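PDB 4CVU: beta-mannosidase from Trichoderma harzianum, which probably hydrolyses terminal, non-reducing beta-mannosidic bonds, as expected of a beta-mannosidase of glycoside hydrolase family 2. Local coordinates for residues 596-601 against 646-651; 653-658 against 676-681; 516-521 against 551-556. All coordinates share one frame; numbering follows the deposited sequence.

In the fold
Contact 3 comes first along the chain, joining helix 506-528 to the segment that leads into strand 554-556. Contacts 1 and 2 follow, about 40 and 45 Å from it between centres. These two form a pair: their centres are about 9 Å apart, both use helix 638-655, and S599 of contact 1 probably hydrogen-bonds Q679 of contact 2. Helix 638-655 is thus fastened through its body in contact 1 and at its end in contact 2, while helix 664-692, one side of contact 2, also packs on the residues of contact 1. Long-range contacts can cluster on one structural element or serve separate regions of a large protein, and this chain does both. Each contact includes residues that touch an attached glycan.

Contact 1 (596-601 against 646-651); sequences GFISMP and VEMTLA. With NAG (2-acetamido-2-deoxy-beta-D-glucopyranose), chain B; NAG (2-acetamido-2-deoxy-beta-D-glucopyranose), chain C.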
loop_
_atom_site.group_PDB
_atom_site.type_symbol
_atom_site.label_atom_id
_atom_site.label_comp_id
_atom_site.label_asym_id
_atom_site.label_seq_id
_atom_site.Cartn_x
_atom_site.Cartn_y
_atom_site.Cartn_z
ATOM N N GLY A 596 3.133 24.841 -19.084
ATOM C CA GLY A 596 2.878 24.285 -17.731
ATOM C C GLY A 596 4.006 24.284 -16.724
ATOM O O GLY A 596 5.092 24.843 -16.964
ATOM N N PHE A 597 3.683 23.730 -15.551
ATOM C CA PHE A 597 4.545 23.599 -14.372
ATOM C C PHE A 597 3.992 22.325 -13.690
ATOM O O PHE A 597 2.793 22.146 -13.761
ATOM C CB PHE A 597 4.320 24.763 -13.455
ATOM C CG PHE A 597 5.462 25.051 -12.516
ATOM C CD1 PHE A 597 5.546 24.469 -11.299
ATOM C CD2 PHE A 597 6.476 25.944 -12.906
ATOM C CE1 PHE A 597 6.600 24.729 -10.444
ATOM C CE2 PHE A 597 7.504 26.228 -12.075
ATOM C CZ PHE A 597 7.593 25.641 -10.841
ATOM N N ILE A 598 4.793 21.446 -13.060
ATOM C CA ILE A 598 4.252 20.212 -12.391
ATOM C C ILE A 598 3.617 20.417 -11.035
ATOM O O ILE A 598 3.930 21.430 -10.362
ATOM C CB ILE A 598 5.306 19.105 -12.302
ATOM C CG1 ILE A 598 6.427 19.516 -11.336
ATOM C CG2 ILE A 598 5.880 18.795 -13.678
ATOM C CD1 ILE A 598 7.330 18.385 -10.879
ATOM N N SER A 599 2.765 19.499 -10.519
ATOM C CA SER A 599 2.352 19.698 -9.178
ATOM C C SER A 599 2.068 18.252 -8.665
ATOM O O SER A 599 1.899 17.351 -9.485
ATOM C CB SER A 599 1.065 20.528 -9.173
ATOM O OG SER A 599 -0.072 19.789 -9.721
ATOM N N MET A 600 2.070 18.096 -7.347
ATOM C CA MET A 600 1.800 16.803 -6.712
ATOM C C MET A 600 0.386 16.416 -6.941
ATOM O O MET A 600 -0.490 17.268 -7.001
ATOM C CB MET A 600 1.967 16.938 -5.201
ATOM C CG MET A 600 3.322 16.970 -4.582
ATOM S SD MET A 600 4.299 15.583 -5.004
ATOM C CE MET A 600 5.671 15.665 -3.900
ATOM N N PRO A 601 0.087 15.094 -6.964
ATOM C CA PRO A 601 -1.311 14.782 -6.925
ATOM C C PRO A 601 -1.846 14.763 -5.480
ATOM O O PRO A 601 -1.072 14.798 -4.499
ATOM C CB PRO A 601 -1.339 13.340 -7.473
ATOM C CG PRO A 601 -0.051 12.742 -7.055
ATOM C CD PRO A 601 0.926 13.904 -7.209
ATOM N N VAL A 646 12.464 20.138 -6.164
ATOM C CA VAL A 646 12.930 21.474 -5.800
ATOM C C VAL A 646 12.115 22.574 -6.478
ATOM O O VAL A 646 11.796 23.576 -5.850
ATOM C CB VAL A 646 14.436 21.636 -6.082
ATOM C CG1 VAL A 646 14.901 23.103 -5.986
ATOM C CG2 VAL A 646 15.222 20.784 -5.097
ATOM N N GLU A 647 11.789 22.404 -7.750
ATOM C CA GLU A 647 10.948 23.401 -8.449
ATOM C C GLU A 647 9.628 23.601 -7.720
ATOM O O GLU A 647 9.182 24.715 -7.462
ATOM C CB GLU A 647 10.715 23.019 -9.903
ATOM C CG GLU A 647 11.932 23.241 -10.820
ATOM C CD GLU A 647 11.748 22.629 -12.215
ATOM O OE1 GLU A 647 10.673 22.047 -12.500
ATOM O OE2 GLU A 647 12.675 22.749 -13.054
ATOM N N MET A 648 8.967 22.511 -7.326
ATOM C CA MET A 648 7.716 22.686 -6.662
ATOM C C MET A 648 7.898 23.358 -5.318
ATOM O O MET A 648 7.073 24.196 -4.912
ATOM C CB MET A 648 7.029 21.289 -6.501
ATOM C CG MET A 648 6.607 20.685 -7.806
ATOM S SD MET A 648 5.632 19.158 -7.424
ATOM C CE MET A 648 7.064 18.236 -7.000
ATOM N N THR A 649 8.969 23.019 -4.607
ATOM C CA THR A 649 9.206 23.521 -3.250
ATOM C C THR A 649 9.457 25.015 -3.294
ATOM O O THR A 649 8.921 25.756 -2.466
ATOM C CB THR A 649 10.409 22.822 -2.561
ATOM O OG1 THR A 649 10.226 21.410 -2.574
ATOM C CG2 THR A 649 10.570 23.241 -1.091
ATOM N N LEU A 650 10.251 25.454 -4.249
ATOM C CA LEU A 650 10.551 26.870 -4.371
ATOM C C LEU A 650 9.318 27.727 -4.762
ATOM O O LEU A 650 9.142 28.867 -4.279
ATOM C CB LEU A 650 11.669 27.093 -5.364
ATOM C CG LEU A 650 13.103 26.656 -5.022
ATOM C CD1 LEU A 650 14.047 27.003 -6.163
ATOM C CD2 LEU A 650 13.602 27.281 -3.716
ATOM N N ALA A 651 8.496 27.172 -5.658
ATOM C CA ALA A 651 7.266 27.793 -6.080
ATOM C C ALA A 651 6.371 28.120 -4.884
ATOM O O ALA A 651 5.927 29.252 -4.738
ATOM C CB ALA A 651 6.536 26.901 -7.079
HETATM C C1 NAG B . 12.810 18.180 -0.761
HETATM C C2 NAG B . 12.567 19.505 -0.067
HETATM C C3 NAG B . 13.374 20.652 -0.677
HETATM C C4 NAG B . 14.848 20.308 -0.913
HETATM C C5 NAG B . 14.885 18.996 -1.632
HETATM C C6 NAG B . 16.315 18.522 -1.906
HETATM C C7 NAG B . 10.344 19.802 0.902
HETATM C C8 NAG B . 8.936 20.304 0.723
HETATM N N2 NAG B . 11.163 19.890 -0.131
HETATM O O3 NAG B . 13.287 21.785 0.155
HETATM O O4 NAG B . 15.491 21.258 -1.732
HETATM O O5 NAG B . 14.209 18.000 -0.892
HETATM O O6 NAG B . 17.024 18.377 -0.690
HETATM O O7 NAG B . 10.690 19.360 2.006
HETATM C C1 NAG C . 16.111 22.337 -1.034
HETATM C C2 NAG C . 17.214 22.886 -1.935
HETATM C C3 NAG C . 17.847 24.136 -1.379
HETATM C C4 NAG C . 16.777 25.148 -1.027
HETATM C C5 NAG C . 15.768 24.505 -0.095
HETATM C C6 NAG C . 14.633 25.479 0.219
HETATM C C7 NAG C . 18.661 21.444 -3.295
HETATM C C8 NAG C . 19.689 20.352 -3.276
HETATM N N2 NAG C . 18.225 21.869 -2.100
HETATM O O3 NAG C . 18.660 24.680 -2.377
HETATM O O4 NAG C . 17.368 26.272 -0.410
HETATM O O5 NAG C . 15.195 23.358 -0.701
HETATM O O6 NAG C . 13.631 24.773 0.910
HETATM O O7 NAG C . 18.290 21.907 -4.377
HETATM O O HOH W 1 7.628 22.484 -12.704
#
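The loop 596-601 runs past helix 638-655 with its closest backbone approach at S599 and M648, whose CA atoms are 6.6 Å apart, and no direct hydrogen bond joins the two segments. M648 does much of the work. Its CG meets CG1 of I598 at 3.7 Å, the two side chains crossing at about a right angle. Further out, SD lies 3.8 Å from CA of S599, next to the backbone N of M600, which is itself hydrogen-bonded to T675. The bend at chi3 (-75°) then puts the terminal CE by CD1 of I598.

F597 approaches the helix with the far rim of its ring. Its CZ is 3.8 Å from the carbonyl O of E647, which lies in the ring plane, while CE1 sits 4.0 Å from CB of A651. One face of the ring carries a water, 3.1 Å above the plane of F597 and over its centre. This water accepts a hydrogen bond from the backbone N of I598 (3.0 Å to the water O) and donates one to OE1 of E647, whose OE2 is paired with Y629.

On the glycan side of the helix, OG1 of T649 accepts a nearly straight bond from N2 of the chain B N-acetylglucosamine at 3.0 Å (165°), and it also bonds O of Q645.

The chemistry implies an interface in which sulfur and hydrocarbon fill the join and a single water settles the buried N-H of I598, so that the carboxylate of E647 holds the loop indirectly, through a water lying on the F597 ring.

Contact 2 (653-658 against 676-681); sequences ERYYPT and QLFQAD. With NAG (2-acetamido-2-deoxy-beta-D-glucopyranose), chain C.
Y656 and F678 mark the closest backbone approach of the two segments, and a walk along the tyrosine explains how a helix end can be pinned to its neighbour. Y656 is the first residue to leave the helical conformation, and its CB points toward helix 664-692. CG is anti to the carbonyl carbon (chi1 -64°), which carries it on toward that helix. The ring lies with one face against the helix at L677 and F678. CD1 is 4.1 Å from CD1 of L677, and CE1 is 3.9 Å from CB of L677, which stands over the ring face in a CH-pi contact. On its other long edge CD2 and CE2 reach F678, with CE2 3.6 Å from CB of F678 and in the plane of the phenylalanine ring, at its edge. At the tip, OH of Y656 donates a short bond of 2.5 Å to OD2 of D681. It uses the anti lone pair of that oxygen, with ring and carboxylate planes 25° apart; OD2 is also bonded to Y886. An alanine in place of Y656 would probably leave D681 without this donor and open a gap against L677 and F678.

Y655 adds a second aromatic touch, CD2 to CE1 of F678 at 3.6 Å. These rings are tilted by 27° and slid so far apart that they barely overlap; the hydroxyl of Y655 bonds O of T577. Outside, OE2 of E653 accepts a 2.7 Å bond from O6 of the chain C N-acetylglucosamine.

In this pair of consecutive helices, the C-terminal end of the first is pinned to the body of the next by a tyrosine-carboxylate bond, and through Y886 the same carboxylate ties the pair to the C-terminal Ig-fold domain.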
loop_
_atom_site.group_PDB
_atom_site.type_symbol
_atom_site.label_atom_id
_atom_site.label_comp_id
_atom_site.label_asym_id
_atom_site.label_seq_id
_atom_site.Cartn_x
_atom_site.Cartn_y
_atom_site.Cartn_z
ATOM N N GLU A 653 7.253 28.146 -1.652
ATOM C CA GLU A 653 7.913 28.954 -0.647
ATOM C C GLU A 653 7.868 30.406 -1.050
ATOM O O GLU A 653 7.738 31.263 -0.212
ATOM C CB GLU A 653 9.364 28.531 -0.410
ATOM C CG GLU A 653 9.516 27.221 0.352
ATOM C CD GLU A 653 10.940 26.700 0.361
ATOM O OE1 GLU A 653 11.824 27.228 -0.361
ATOM O OE2 GLU A 653 11.172 25.765 1.131
ATOM N N ARG A 654 7.920 30.662 -2.344
ATOM C CA ARG A 654 7.976 32.049 -2.837
ATOM C C ARG A 654 6.628 32.753 -2.775
ATOM O O ARG A 654 6.596 33.968 -2.584
ATOM C CB ARG A 654 8.500 32.096 -4.253
ATOM C CG ARG A 654 8.641 33.512 -4.803
ATOM C CD ARG A 654 9.190 33.499 -6.228
ATOM N NE ARG A 654 10.636 33.283 -6.285
ATOM C CZ ARG A 654 11.563 34.253 -6.225
ATOM N NH1 ARG A 654 11.232 35.525 -6.086
ATOM N NH2 ARG A 654 12.845 33.930 -6.287
ATOM N N TYR A 655 5.533 31.988 -2.884
ATOM C CA TYR A 655 4.211 32.572 -3.099
ATOM C C TYR A 655 3.107 32.187 -2.122
ATOM O O TYR A 655 2.196 33.000 -1.896
ATOM C CB TYR A 655 3.728 32.255 -4.527
ATOM C CG TYR A 655 4.562 32.907 -5.598
ATOM C CD1 TYR A 655 4.514 34.286 -5.816
ATOM C CD2 TYR A 655 5.391 32.154 -6.393
ATOM C CE1 TYR A 655 5.275 34.877 -6.819
ATOM C CE2 TYR A 655 6.156 32.736 -7.375
ATOM C CZ TYR A 655 6.107 34.090 -7.581
ATOM O OH TYR A 655 6.872 34.638 -8.573
ATOM N N TYR A 656 3.188 30.986 -1.546
ATOM C CA TYR A 656 2.081 30.423 -0.758
ATOM C C TYR A 656 2.446 30.035 0.673
ATOM O O TYR A 656 3.581 29.697 0.958
ATOM C CB TYR A 656 1.492 29.220 -1.482
ATOM C CG TYR A 656 0.889 29.619 -2.787
ATOM C CD1 TYR A 656 -0.423 30.045 -2.859
ATOM C CD2 TYR A 656 1.668 29.670 -3.934
ATOM C CE1 TYR A 656 -0.985 30.478 -4.067
ATOM C CE2 TYR A 656 1.144 30.098 -5.138
ATOM C CZ TYR A 656 -0.172 30.513 -5.201
ATOM O OH TYR A 656 -0.641 30.934 -6.411
ATOM N N PRO A 657 1.467 30.037 1.582
ATOM C CA PRO A 657 1.872 29.685 2.938
ATOM C C PRO A 657 2.518 28.305 2.900
ATOM O O PRO A 657 2.123 27.496 2.090
ATOM C CB PRO A 657 0.551 29.697 3.716
ATOM C CG PRO A 657 -0.373 30.548 2.889
ATOM C CD PRO A 657 0.023 30.279 1.480
ATOM N N THR A 658 3.509 28.071 3.761
ATOM C CA THR A 658 4.293 26.837 3.760
ATOM C C THR A 658 3.830 25.965 4.897
ATOM O O THR A 658 4.085 26.283 6.063
ATOM C CB THR A 658 5.785 27.126 3.989
ATOM O OG1 THR A 658 5.892 27.919 5.155
ATOM C CG2 THR A 658 6.387 27.891 2.793
ATOM N N GLN A 676 -0.388 22.581 -5.946
ATOM C CA GLN A 676 -1.502 22.711 -6.868
ATOM C C GLN A 676 -2.024 24.135 -6.985
ATOM O O GLN A 676 -2.502 24.492 -8.005
ATOM C CB GLN A 676 -2.678 21.814 -6.430
ATOM C CG GLN A 676 -2.352 20.374 -6.645
ATOM C CD GLN A 676 -3.550 19.488 -6.456
ATOM O OE1 GLN A 676 -4.691 19.942 -6.453
ATOM N NE2 GLN A 676 -3.297 18.213 -6.385
ATOM N N LEU A 677 -1.954 24.910 -5.910
ATOM C CA LEU A 677 -2.438 26.268 -5.926
ATOM C C LEU A 677 -1.548 27.096 -6.824
ATOM O O LEU A 677 -2.038 28.000 -7.534
ATOM C CB LEU A 677 -2.438 26.877 -4.527
ATOM C CG LEU A 677 -3.423 26.310 -3.487
ATOM C CD1 LEU A 677 -3.235 27.067 -2.194
ATOM C CD2 LEU A 677 -4.878 26.404 -3.954
ATOM N N PHE A 678 -0.247 26.821 -6.744
ATOM C CA PHE A 678 0.728 27.601 -7.540
ATOM C C PHE A 678 0.502 27.286 -9.031
ATOM O O PHE A 678 0.360 28.184 -9.820
ATOM C CB PHE A 678 2.171 27.280 -7.150
ATOM C CG PHE A 678 3.151 27.849 -8.107
ATOM C CD1 PHE A 678 3.576 29.153 -7.979
ATOM C CD2 PHE A 678 3.587 27.110 -9.170
ATOM C CE1 PHE A 678 4.438 29.715 -8.899
ATOM C CE2 PHE A 678 4.427 27.659 -10.106
ATOM C CZ PHE A 678 4.867 28.966 -9.964
ATOM N N GLN A 679 0.358 25.996 -9.373
ATOM C CA GLN A 679 0.103 25.574 -10.759
ATOM C C GLN A 679 -1.176 26.185 -11.293
ATOM O O GLN A 679 -1.193 26.608 -12.435
ATOM C CB GLN A 679 -0.012 24.035 -10.861
ATOM C CG GLN A 679 -0.162 23.437 -12.265
ATOM C CD GLN A 679 -0.716 21.995 -12.172
ATOM O OE1 GLN A 679 -1.432 21.722 -11.251
ATOM N NE2 GLN A 679 -0.453 21.150 -13.139
ATOM N N ALA A 680 -2.279 26.133 -10.525
ATOM C CA ALA A 680 -3.555 26.707 -10.984
ATOM C C ALA A 680 -3.406 28.201 -11.313
ATOM O O ALA A 680 -3.856 28.672 -12.351
ATOM C CB ALA A 680 -4.579 26.552 -9.938
ATOM N N ASP A 681 -2.815 28.909 -10.381
ATOM C CA ASP A 681 -2.716 30.363 -10.485
ATOM C C ASP A 681 -1.811 30.741 -11.658
ATOM O O ASP A 681 -2.063 31.733 -12.344
ATOM C CB ASP A 681 -2.227 30.951 -9.152
ATOM C CG ASP A 681 -3.371 31.183 -8.136
ATOM O OD1 ASP A 681 -4.546 31.186 -8.546
ATOM O OD2 ASP A 681 -3.095 31.361 -6.910
HETATM C C1 NAG C . 16.111 22.337 -1.034
HETATM C C2 NAG C . 17.214 22.886 -1.935
HETATM C C3 NAG C . 17.847 24.136 -1.379
HETATM C C4 NAG C . 16.777 25.148 -1.027
HETATM C C5 NAG C . 15.768 24.505 -0.095
HETATM C C6 NAG C . 14.633 25.479 0.219
HETATM C C7 NAG C . 18.661 21.444 -3.295
HETATM C C8 NAG C . 19.689 20.352 -3.276
HETATM N N2 NAG C . 18.225 21.869 -2.100
HETATM O O3 NAG C . 18.660 24.680 -2.377
HETATM O O4 NAG C . 17.368 26.272 -0.410
HETATM O O5 NAG C . 15.195 23.358 -0.701
HETATM O O6 NAG C . 13.631 24.773 0.910
HETATM O O7 NAG C . 18.290 21.907 -4.377
#

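Contact 3 (516-521 against 551-556); sequences LFITTL and PVPIVE. With NAG (2-acetamido-2-deoxy-beta-D-glucopyranose), chain D; MAN (alpha-D-mannopyranose), chain E.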
loop_
_atom_site.group_PDB
_atom_site.type_symbol
_atom_site.label_atom_id
_atom_site.label_comp_id
_atom_site.label_asym_id
_atom_site.label_seq_id
_atom_site.Cartn_x
_atom_site.Cartn_y
_atom_site.Cartn_z
ATOM N N LEU A 516 10.881 12.418 -45.144
ATOM C CA LEU A 516 9.897 11.571 -44.428
ATOM C C LEU A 516 8.619 12.344 -44.112
ATOM O O LEU A 516 7.510 11.936 -44.515
ATOM C CB LEU A 516 10.464 10.992 -43.127
ATOM C CG LEU A 516 9.556 9.964 -42.421
ATOM C CD1 LEU A 516 9.174 8.863 -43.375
ATOM C CD2 LEU A 516 10.195 9.373 -41.167
ATOM N N PHE A 517 8.772 13.466 -43.405
ATOM C CA PHE A 517 7.607 14.164 -42.827
ATOM C C PHE A 517 6.880 15.095 -43.815
ATOM O O PHE A 517 5.763 15.525 -43.558
ATOM C CB PHE A 517 8.001 14.883 -41.535
ATOM C CG PHE A 517 8.431 13.940 -40.443
ATOM C CD1 PHE A 517 7.475 13.283 -39.658
ATOM C CD2 PHE A 517 9.761 13.653 -40.239
ATOM C CE1 PHE A 517 7.847 12.389 -38.674
ATOM C CE2 PHE A 517 10.146 12.762 -39.243
ATOM C CZ PHE A 517 9.185 12.121 -38.471
ATOM N N ILE A 518 7.471 15.370 -44.972
ATOM C CA ILE A 518 6.778 16.226 -45.933
ATOM C C ILE A 518 6.526 15.475 -47.257
ATOM O O ILE A 518 5.388 15.214 -47.607
ATOM C CB ILE A 518 7.553 17.533 -46.170
ATOM C CG1 ILE A 518 7.740 18.294 -44.853
ATOM C CG2 ILE A 518 6.821 18.416 -47.171
ATOM C CD1 ILE A 518 8.605 19.538 -44.993
ATOM N N THR A 519 7.598 15.131 -47.972
ATOM C CA THR A 519 7.503 14.458 -49.271
ATOM C C THR A 519 6.712 13.150 -49.141
ATOM O O THR A 519 5.735 12.974 -49.832
ATOM C CB THR A 519 8.899 14.230 -49.901
ATOM O OG1 THR A 519 9.657 15.449 -49.884
ATOM C CG2 THR A 519 8.786 13.763 -51.353
ATOM N N THR A 520 7.072 12.266 -48.222
ATOM C CA THR A 520 6.351 10.983 -48.108
ATOM C C THR A 520 5.004 11.186 -47.418
ATOM O O THR A 520 3.949 10.917 -47.998
ATOM C CB THR A 520 7.145 9.932 -47.324
ATOM O OG1 THR A 520 8.445 9.800 -47.888
ATOM C CG2 THR A 520 6.449 8.571 -47.361
ATOM N N LEU A 521 5.054 11.695 -46.191
ATOM C CA LEU A 521 3.851 11.803 -45.362
ATOM C C LEU A 521 2.775 12.771 -45.897
ATOM O O LEU A 521 1.601 12.428 -45.890
ATOM C CB LEU A 521 4.227 12.130 -43.910
ATOM C CG LEU A 521 4.458 10.942 -42.950
ATOM C CD1 LEU A 521 5.204 9.771 -43.539
ATOM C CD2 LEU A 521 5.157 11.400 -41.692
ATOM N N PRO A 551 9.227 19.093 -55.453
ATOM C CA PRO A 551 9.870 17.900 -54.899
ATOM C C PRO A 551 9.666 17.788 -53.390
ATOM O O PRO A 551 9.437 16.686 -52.892
ATOM C CB PRO A 551 11.349 18.056 -55.273
ATOM C CG PRO A 551 11.522 19.452 -55.728
ATOM C CD PRO A 551 10.183 19.974 -56.150
ATOM N N VAL A 552 9.737 18.916 -52.686
ATOM C CA VAL A 552 9.252 19.012 -51.287
ATOM C C VAL A 552 7.981 19.882 -51.274
ATOM O O VAL A 552 8.078 21.115 -51.339
ATOM C CB VAL A 552 10.294 19.623 -50.340
ATOM C CG1 VAL A 552 9.866 19.391 -48.895
ATOM C CG2 VAL A 552 11.689 19.059 -50.610
ATOM N N PRO A 553 6.792 19.244 -51.229
ATOM C CA PRO A 553 5.499 19.911 -51.514
ATOM C C PRO A 553 5.076 21.001 -50.523
ATOM O O PRO A 553 4.207 21.812 -50.848
ATOM C CB PRO A 553 4.486 18.751 -51.477
ATOM C CG PRO A 553 5.148 17.672 -50.679
ATOM C CD PRO A 553 6.615 17.803 -50.946
ATOM N N ILE A 554 5.637 20.979 -49.306
ATOM C CA ILE A 554 5.437 22.043 -48.328
ATOM C C ILE A 554 6.786 22.709 -48.105
ATOM O O ILE A 554 7.702 22.097 -47.605
ATOM C CB ILE A 554 4.878 21.513 -46.980
ATOM C CG1 ILE A 554 3.578 20.728 -47.215
ATOM C CG2 ILE A 554 4.639 22.686 -46.017
ATOM C CD1 ILE A 554 2.874 20.225 -45.976
ATOM N N VAL A 555 6.914 23.953 -48.527
ATOM C CA VAL A 555 8.173 24.679 -48.383
ATOM C C VAL A 555 8.059 25.433 -47.052
ATOM O O VAL A 555 7.390 26.469 -46.966
ATOM C CB VAL A 555 8.424 25.639 -49.571
ATOM C CG1 VAL A 555 9.682 26.463 -49.370
ATOM C CG2 VAL A 555 8.506 24.866 -50.887
ATOM N N GLU A 556 8.663 24.856 -46.015
ATOM C CA GLU A 556 8.675 25.472 -44.648
ATOM C C GLU A 556 9.435 26.780 -44.591
ATOM O O GLU A 556 10.437 26.947 -45.249
ATOM C CB GLU A 556 9.265 24.505 -43.650
ATOM C CG GLU A 556 8.379 23.298 -43.351
ATOM C CD GLU A 556 7.166 23.719 -42.550
ATOM O OE1 GLU A 556 7.280 23.793 -41.292
ATOM O OE2 GLU A 556 6.130 24.032 -43.170
HETATM C C1 NAG D . 14.545 29.078 -45.653
HETATM C C2 NAG D . 15.637 28.227 -45.011
HETATM C C3 NAG D . 16.259 27.226 -45.981
HETATM C C4 NAG D . 15.164 26.439 -46.689
HETATM C C5 NAG D . 14.147 27.394 -47.302
HETATM C C6 NAG D . 12.960 26.662 -47.909
HETATM C C7 NAG D . 16.681 29.414 -43.145
HETATM C C8 NAG D . 17.758 30.381 -42.734
HETATM N N2 NAG D . 16.631 29.119 -44.451
HETATM O O3 NAG D . 17.120 26.383 -45.231
HETATM O O4 NAG D . 15.675 25.627 -47.724
HETATM O O5 NAG D . 13.613 28.211 -46.290
HETATM O O6 NAG D . 12.398 25.788 -46.976
HETATM O O7 NAG D . 15.914 28.930 -42.294
HETATM C C1 MAN E . 7.465 14.139 -60.645
HETATM C C2 MAN E . 8.605 13.942 -61.649
HETATM C C3 MAN E . 9.766 13.292 -60.918
HETATM C C4 MAN E . 10.174 14.266 -59.809
HETATM C C5 MAN E . 9.004 14.383 -58.839
HETATM C C6 MAN E . 9.338 15.314 -57.672
HETATM O O2 MAN E . 9.006 15.205 -62.167
HETATM O O3 MAN E . 10.821 13.027 -61.812
HETATM O O4 MAN E . 11.322 13.816 -59.140
HETATM O O5 MAN E . 7.898 14.917 -59.547
HETATM O O6 MAN E . 8.173 16.005 -57.244
#
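I518 and P553 meet without any aromatic stack between their segments: the flat group nearby, the F517 ring, faces other parts of the protein, with CG of L516 4.2 Å above one face, toward the rim, and F449 meeting it edge-to-face. Helix 506-528 lies in the crossover between parallel strands 481-485 and 534-535, part of what is in this family the catalytic (beta/alpha)8 barrel. The helix includes a wider pi-type turn here, N of L521 bonding O of L516 at 3.0 Å.

The principle is one branched side chain serving several partners. CG2 of I518, anti to the backbone N, reaches CG1 of V552 at 3.6 Å. The same methyl lies 3.8 Å from CD of P553 and packs on CB of I554. The other branch ends in CD1, 4.1 Å from CG of E556 and near the carbonyl O of I554.

T519 continues the interface, OG1 lying 3.3 Å from O of P551, with CG2 also close to that oxygen. Beyond the strand lies glycan: V555 packs CG1 on C6 of the chain D N-acetylglucosamine, and the O6 it carries donates a 2.9 Å hydrogen bond to the backbone O of E556.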